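Local atomic coordinates of putative N-acetylmuramoyl-L-alanine amidase (Neisseria meningitidis MC58, PDB entry 3CZX), a protein that probably hydrolyses, as a zinc-dependent amidase, the link between N-acetylmuramoyl residues and L-amino acid residues in cell-wall glycopeptides. Residues A64-R69 / Y136-G141; K99-Q103 / E120-K124; V73-H78 / G140-F144. One frame throughout, in Å; residues are numbered along the deposited sequence.

Interaction 1. Residues A64-R69 / Y136-G141; sequences AVKLIR and YAQAGG
Residues 64-69 are the C-terminal part of helix 61-69. Residues 136-138 end helix 134-138, and the chain then turns through Ala139 and Gly140. Nearest CA pairs are Val65-Ala139 (6.4 Å) and Ile68-Gly141 (5.8 Å). Apolar contacts centre on Ile68 (mt). Ile68 CD1 lies over one face of the Tyr136 ring (chi1 t), 3.9 Å from the centroid and 5° off the normal, a CH-pi contact. Ile68 CG2 is 3.6 Å from Gly141 N. Val65 CG2 meets Ala139 CB at 3.8 Å, and Ala64 CB meets Tyr136 CE1 at 4.1 Å. Both helix ends meet here on one face of the central sheet, where Ile68 and Tyr136 touch Ala74 of strand 73-77. The turn is a Schellman motif: Gly141 N hydrogen-bonds to Tyr136 O (2.9 Å) and Gly140 N to Ala137 O (3.0 Å). Gly140 phi/psi of 99/10 calls for glycine. A Gly141 CB would clash with Ile68 CD1. Arg69 NH1 and NH2 each lie 2.9 Å from Ala139 O. Tyr136 OH is hydrogen-bonded to Thr9 OG1.

Interaction 2. Residues K99-Q103 / E120-K124; sequences KRWCQ and EDGFK
The first turn of helix 99-113 packs against a tight turn and the start of strand 123-125. Residues 99-103 are helical, with Gln103 N hydrogen-bonded to Lys99 O at 2.9 Å. Residues 120-123 form a type I' beta turn, closed by Phe123 N to Glu120 O (3.1 Å) and Glu120 N to Phe123 O (3.0 Å). Nearest CA pairs are Gln103-Gly122 (5.3 Å) and Cys102-Phe123 (5.4 Å).

Glu120, chi1 t, forms a salt bridge from OE1 to Lys99 NZ at 2.8 Å. A water links the same two side chains, 3.1 Å from Lys99 NZ and 2.6 Å from Glu120 OE2. Gln103 NE2 donates to Glu120 O at 2.9 Å and weakly to Glu120 OE2 at 3.3 Å. Asp121 (phi/psi 51/40) brings its O to 3.5 Å from Gln103 CA, a CA-H...O contact. Gly122 (103/-9) has backbone angles that call for glycine. A second water donates to both Cys102 O and Gly122 O, at 2.9 Å each. Phe123, chi1 t, turns its ring to the helix. Lys99 CB lies over one face of the Phe123 ring, 4.0 Å from its centroid, a CH-pi contact. Cys102 SG is at the edge of the Phe123 ring, 3.8 Å from Phe123 CD1, a sulfur-aromatic contact. Lys124 points its CB away, and its NZ forms a salt bridge with Glu91 OE1.

Strand 123-125 pairs with strand 91-94, and the contact belongs to the beta-alpha-beta unit of strand 91-94, helix 99-113 and strand 123-125, whose two strands run parallel at one edge of the mixed sheet.

Interaction 3. Residues V73-H78 / G140-F144; sequences VAIEFH and GGIVF. With ZN (zinc ion), chain E.
The zinc site of this amidase sits at the C-terminal end of a parallel strand pair. His78 ND1 binds the zinc at 2.2 Å; His12, Glu26 and two waters complete the site. His78 NE2 donates to Glu76 OE1 at 2.8 Å, which probably helps to orient the ring, and Glu76 OE1 also pairs with Arg133. Strands 73-77 and 142-144 run parallel, axes 4.8 Å apart at their closest, with a crossing angle of -34°. Ile75 pairs with Ile142, Glu76 with Val143 and Phe77 with Phe144. Four backbone hydrogen bonds alternate: Ile142 N to Ala74 O (2.8 Å), Glu76 N to Ile142 O (2.8 Å), Phe144 N to Glu76 O (3.0 Å) and His78 N to Phe144 O (2.9 Å). This is the middle of the mixed sheet. Ile75, Phe77, Ile142 and Phe144 share one face; Ile75 CG2 lies 3.8 Å from Phe144 CB, and Phe77 CE1 3.9 Å from Phe144 CD2. On the face of Glu76 and Val143, Val143 CG1 is 3.8 Å from His78 CD2.

How the interactions relate
Interaction 3 lies between the other two, on the central sheet. Interaction 1 packs on the sheet face carrying Glu76 and Val143, its centre about 8 Å from that of interaction 3. Tyr136 CZ is 3.4 Å from Glu76 CB, and Ile68 CG1 is 3.9 Å from Ala74 CB. They share Gly140 and Gly141, where the helix end leads into strand 142-145. Interaction 2 meets the opposite face, its centre about 12 Å from that of interaction 3. Trp101 CD2 touches Val73 CG2 at 3.6 Å. Interactions 1 and 2 do not touch: their centres are about 17 Å apart and their nearest atoms about 7 Å. The Tyr136 side chain is about 10 Å from the zinc.

Interaction 1. Residues A64-R69 / Y136-G141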
# COMPACT_ATOMS: atom_id res chain seq x y z
N ALA A 64 20.72 -10.67 -4.50
CA ALA A 64 19.44 -11.23 -4.91
C ALA A 64 19.58 -12.71 -5.23
O ALA A 64 18.77 -13.54 -4.79
CB ALA A 64 18.89 -10.47 -6.12
N VAL A 65 20.63 -13.03 -5.99
CA VAL A 65 20.86 -14.40 -6.43
C VAL A 65 21.10 -15.33 -5.26
O VAL A 65 20.64 -16.48 -5.26
CB VAL A 65 22.03 -14.48 -7.42
CG1 VAL A 65 22.48 -15.93 -7.64
CG2 VAL A 65 21.63 -13.81 -8.75
N LYS A 66 21.81 -14.83 -4.25
CA LYS A 66 21.98 -15.59 -3.02
C LYS A 66 20.62 -15.94 -2.41
O LYS A 66 20.42 -17.07 -1.94
CB LYS A 66 22.84 -14.81 -2.02
CG LYS A 66 23.16 -15.57 -0.75
CD LYS A 66 24.35 -14.94 0.01
CE LYS A 66 24.65 -15.65 1.33
NZ LYS A 66 25.64 -14.88 2.15
N LEU A 67 19.69 -14.98 -2.42
CA LEU A 67 18.33 -15.20 -1.88
C LEU A 67 17.55 -16.17 -2.75
O LEU A 67 16.81 -17.01 -2.25
CB LEU A 67 17.52 -13.89 -1.79
CG LEU A 67 17.70 -12.95 -0.61
CD1 LEU A 67 16.66 -11.84 -0.66
CD2 LEU A 67 17.58 -13.74 0.67
N ILE A 68 17.70 -16.04 -4.07
CA ILE A 68 17.00 -16.96 -4.98
C ILE A 68 17.43 -18.38 -4.66
O ILE A 68 16.60 -19.28 -4.48
CB ILE A 68 17.30 -16.67 -6.45
CG1 ILE A 68 16.77 -15.29 -6.85
CG2 ILE A 68 16.69 -17.74 -7.33
CD1 ILE A 68 17.25 -14.82 -8.20
N ARG A 69 18.74 -18.58 -4.53
CA ARG A 69 19.28 -19.91 -4.30
C ARG A 69 18.79 -20.50 -2.98
O ARG A 69 18.53 -21.69 -2.89
CB ARG A 69 20.82 -19.91 -4.35
CG ARG A 69 21.40 -19.91 -5.77
CD ARG A 69 21.21 -21.27 -6.47
NE ARG A 69 19.85 -21.38 -7.01
CZ ARG A 69 19.51 -21.15 -8.28
NH1 ARG A 69 20.42 -20.84 -9.20
NH2 ARG A 69 18.23 -21.26 -8.64
N TYR A 136 18.19 -12.10 -13.03
CA TYR A 136 17.37 -12.62 -11.92
C TYR A 136 16.56 -13.83 -12.40
O TYR A 136 16.51 -14.85 -11.72
CB TYR A 136 16.42 -11.51 -11.44
CG TYR A 136 15.63 -11.73 -10.15
CD1 TYR A 136 16.01 -11.11 -8.96
CD2 TYR A 136 14.45 -12.47 -10.15
CE1 TYR A 136 15.27 -11.27 -7.78
CE2 TYR A 136 13.74 -12.66 -9.00
CZ TYR A 136 14.13 -12.04 -7.81
OH TYR A 136 13.39 -12.16 -6.66
N ALA A 137 15.96 -13.69 -13.57
CA ALA A 137 15.22 -14.79 -14.21
C ALA A 137 16.16 -15.94 -14.57
O ALA A 137 15.87 -17.10 -14.26
CB ALA A 137 14.47 -14.28 -15.47
N GLN A 138 17.30 -15.62 -15.19
CA GLN A 138 18.30 -16.66 -15.52
C GLN A 138 18.79 -17.44 -14.31
O GLN A 138 19.05 -18.67 -14.40
CB GLN A 138 19.47 -16.05 -16.29
CG GLN A 138 19.05 -15.53 -17.65
CD GLN A 138 20.13 -14.73 -18.36
OE1 GLN A 138 20.99 -14.10 -17.72
NE2 GLN A 138 20.07 -14.72 -19.69
N ALA A 139 18.88 -16.76 -13.16
CA ALA A 139 19.34 -17.39 -11.93
C ALA A 139 18.28 -18.26 -11.27
O ALA A 139 18.56 -18.87 -10.23
CB ALA A 139 19.83 -16.34 -10.96
N GLY A 140 17.07 -18.31 -11.84
CA GLY A 140 15.98 -19.11 -11.30
C GLY A 140 14.96 -18.34 -10.45
O GLY A 140 14.11 -18.93 -9.79
N GLY A 141 15.05 -17.02 -10.47
CA GLY A 141 13.99 -16.19 -9.93
C GLY A 141 12.94 -15.96 -11.01
O GLY A 141 13.17 -16.24 -12.19

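Interaction 2. Residues K99-Q103 / E120-K124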
# COMPACT_ATOMS: atom_id res chain seq x y z
N LYS A 99 8.00 -22.68 -14.72
CA LYS A 99 6.81 -22.44 -15.56
C LYS A 99 5.49 -22.58 -14.77
O LYS A 99 4.63 -21.71 -14.85
CB LYS A 99 6.82 -23.38 -16.77
CG LYS A 99 5.56 -23.33 -17.62
CD LYS A 99 5.54 -24.51 -18.61
CE LYS A 99 6.43 -24.28 -19.73
NZ LYS A 99 6.03 -25.32 -20.75
N ARG A 100 5.36 -23.64 -14.01
CA ARG A 100 4.16 -23.83 -13.22
C ARG A 100 3.97 -22.67 -12.26
O ARG A 100 2.88 -22.13 -12.19
CB ARG A 100 4.23 -25.16 -12.48
CG ARG A 100 3.23 -25.36 -11.40
CD ARG A 100 1.83 -25.28 -11.82
NE ARG A 100 0.98 -25.61 -10.68
CZ ARG A 100 -0.35 -25.61 -10.71
NH1 ARG A 100 -1.00 -25.27 -11.83
NH2 ARG A 100 -1.04 -25.92 -9.62
N TRP A 101 5.02 -22.24 -11.56
CA TRP A 101 4.86 -21.11 -10.65
C TRP A 101 4.43 -19.85 -11.39
O TRP A 101 3.55 -19.14 -10.91
CB TRP A 101 6.15 -20.81 -9.90
CG TRP A 101 6.29 -21.51 -8.66
CD1 TRP A 101 7.24 -22.43 -8.36
CD2 TRP A 101 5.50 -21.34 -7.47
NE1 TRP A 101 7.10 -22.86 -7.06
CE2 TRP A 101 6.03 -22.19 -6.49
CE3 TRP A 101 4.42 -20.52 -7.14
CZ2 TRP A 101 5.48 -22.29 -5.20
CZ3 TRP A 101 3.87 -20.61 -5.84
CH2 TRP A 101 4.42 -21.48 -4.90
N CYS A 102 5.03 -19.59 -12.54
CA CYS A 102 4.64 -18.42 -13.39
C CYS A 102 3.17 -18.47 -13.74
O CYS A 102 2.49 -17.42 -13.77
CB CYS A 102 5.50 -18.37 -14.66
SG CYS A 102 7.22 -17.93 -14.33
N GLN A 103 2.69 -19.67 -14.03
CA GLN A 103 1.30 -19.88 -14.46
C GLN A 103 0.34 -19.72 -13.26
O GLN A 103 -0.74 -19.12 -13.39
CB GLN A 103 1.14 -21.23 -15.15
CG GLN A 103 1.82 -21.23 -16.51
CD GLN A 103 1.89 -22.57 -17.19
OE1 GLN A 103 1.82 -23.64 -16.55
NE2 GLN A 103 2.05 -22.52 -18.51
N GLU A 120 2.75 -18.57 -22.43
CA GLU A 120 2.04 -19.83 -22.16
C GLU A 120 1.33 -19.69 -20.83
O GLU A 120 1.91 -19.97 -19.80
CB GLU A 120 2.99 -21.04 -22.15
CG GLU A 120 2.20 -22.34 -22.10
CD GLU A 120 3.01 -23.55 -21.73
OE1 GLU A 120 4.23 -23.59 -22.00
OE2 GLU A 120 2.40 -24.47 -21.14
N ASP A 121 0.10 -19.22 -20.87
CA ASP A 121 -0.70 -19.00 -19.66
C ASP A 121 0.10 -18.19 -18.66
O ASP A 121 0.07 -18.46 -17.44
CB ASP A 121 -1.20 -20.34 -19.07
CG ASP A 121 -2.11 -21.11 -20.01
OD1 ASP A 121 -2.85 -20.47 -20.79
OD2 ASP A 121 -2.10 -22.36 -19.97
N GLY A 122 0.83 -17.18 -19.17
CA GLY A 122 1.56 -16.23 -18.35
C GLY A 122 3.06 -16.43 -18.26
O GLY A 122 3.77 -15.61 -17.73
N PHE A 123 3.55 -17.54 -18.78
CA PHE A 123 5.00 -17.84 -18.72
C PHE A 123 5.73 -17.47 -20.00
O PHE A 123 5.27 -17.82 -21.09
CB PHE A 123 5.21 -19.36 -18.53
CG PHE A 123 6.65 -19.80 -18.72
CD1 PHE A 123 7.61 -19.50 -17.76
CD2 PHE A 123 7.07 -20.53 -19.85
CE1 PHE A 123 8.93 -19.87 -17.90
CE2 PHE A 123 8.40 -20.91 -19.97
CZ PHE A 123 9.33 -20.56 -19.00
N LYS A 124 6.86 -16.79 -19.85
CA LYS A 124 7.81 -16.57 -20.92
C LYS A 124 9.18 -17.03 -20.45
O LYS A 124 9.56 -16.78 -19.31
CB LYS A 124 7.81 -15.11 -21.30
CG LYS A 124 6.50 -14.79 -22.04
CD LYS A 124 6.68 -13.89 -23.17
CE LYS A 124 5.33 -13.50 -23.77
NZ LYS A 124 5.29 -12.06 -24.20
O HOH W 1 3.28 -26.66 -20.05
O HOH W 2 2.39 -14.94 -15.25

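Interaction 3. Residues V73-H78 / G140-F144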
# COMPACT_ATOMS: atom_id res chain seq x y z
N VAL A 73 10.45 -20.51 -3.88
CA VAL A 73 10.04 -19.67 -4.99
C VAL A 73 10.56 -18.25 -4.71
O VAL A 73 10.59 -17.83 -3.56
CB VAL A 73 8.51 -19.70 -5.20
CG1 VAL A 73 7.78 -19.10 -4.02
CG2 VAL A 73 8.15 -19.03 -6.53
N ALA A 74 11.01 -17.56 -5.76
CA ALA A 74 11.54 -16.21 -5.67
C ALA A 74 10.91 -15.37 -6.76
O ALA A 74 11.00 -15.72 -7.93
CB ALA A 74 13.06 -16.17 -5.82
N ILE A 75 10.28 -14.25 -6.37
CA ILE A 75 9.55 -13.38 -7.28
C ILE A 75 9.98 -11.93 -7.12
O ILE A 75 9.99 -11.41 -5.97
CB ILE A 75 8.02 -13.46 -6.98
CG1 ILE A 75 7.52 -14.90 -7.09
CG2 ILE A 75 7.25 -12.56 -7.94
CD1 ILE A 75 6.26 -15.21 -6.28
N GLU A 76 10.38 -11.29 -8.21
CA GLU A 76 10.62 -9.86 -8.22
C GLU A 76 9.55 -9.14 -9.02
O GLU A 76 9.33 -9.42 -10.22
CB GLU A 76 12.01 -9.51 -8.79
CG GLU A 76 12.28 -8.05 -8.62
CD GLU A 76 13.70 -7.70 -8.80
OE1 GLU A 76 14.05 -7.35 -9.95
OE2 GLU A 76 14.43 -7.75 -7.79
N PHE A 77 8.86 -8.20 -8.38
CA PHE A 77 7.75 -7.52 -8.98
C PHE A 77 8.23 -6.33 -9.82
O PHE A 77 9.05 -5.53 -9.38
CB PHE A 77 6.73 -7.05 -7.92
CG PHE A 77 6.10 -8.18 -7.15
CD1 PHE A 77 4.97 -8.84 -7.61
CD2 PHE A 77 6.64 -8.58 -5.95
CE1 PHE A 77 4.40 -9.87 -6.86
CE2 PHE A 77 6.08 -9.64 -5.19
CZ PHE A 77 4.98 -10.27 -5.67
N HIS A 78 7.71 -6.29 -11.03
CA HIS A 78 7.96 -5.23 -12.01
C HIS A 78 6.65 -4.86 -12.68
O HIS A 78 5.64 -5.54 -12.48
CB HIS A 78 8.88 -5.75 -13.10
CG HIS A 78 10.31 -5.83 -12.70
ND1 HIS A 78 11.25 -4.90 -13.10
CD2 HIS A 78 10.97 -6.71 -11.90
CE1 HIS A 78 12.41 -5.18 -12.54
NE2 HIS A 78 12.27 -6.28 -11.82
N GLY A 140 17.07 -18.31 -11.84
CA GLY A 140 15.98 -19.11 -11.30
C GLY A 140 14.96 -18.34 -10.45
O GLY A 140 14.11 -18.93 -9.79
N GLY A 141 15.05 -17.02 -10.47
CA GLY A 141 13.99 -16.19 -9.93
C GLY A 141 12.94 -15.96 -11.01
O GLY A 141 13.17 -16.24 -12.19
N ILE A 142 11.83 -15.36 -10.60
CA ILE A 142 10.70 -15.05 -11.51
C ILE A 142 10.55 -13.54 -11.57
O ILE A 142 10.37 -12.90 -10.53
CB ILE A 142 9.41 -15.65 -10.94
CG1 ILE A 142 9.52 -17.18 -10.82
CG2 ILE A 142 8.16 -15.27 -11.80
CD1 ILE A 142 8.37 -17.79 -10.06
N VAL A 143 10.69 -12.97 -12.76
CA VAL A 143 10.42 -11.55 -12.98
C VAL A 143 8.97 -11.45 -13.37
O VAL A 143 8.59 -11.81 -14.49
CB VAL A 143 11.36 -10.96 -14.07
CG1 VAL A 143 10.94 -9.52 -14.47
CG2 VAL A 143 12.79 -11.03 -13.60
N PHE A 144 8.14 -10.98 -12.43
CA PHE A 144 6.68 -10.95 -12.63
C PHE A 144 6.23 -9.56 -13.03
O PHE A 144 6.46 -8.61 -12.28
CB PHE A 144 5.97 -11.42 -11.33
CG PHE A 144 4.49 -11.66 -11.46
CD1 PHE A 144 3.92 -12.09 -12.63
CD2 PHE A 144 3.67 -11.51 -10.35
CE1 PHE A 144 2.55 -12.34 -12.72
CE2 PHE A 144 2.33 -11.76 -10.45
CZ PHE A 144 1.76 -12.16 -11.61
ZN ZN E . 11.17 -3.18 -14.45
O HOH W 3 11.86 -19.19 -7.98
O HOH W 4 12.94 -3.61 -15.85
O HOH W 5 10.11 -4.23 -16.08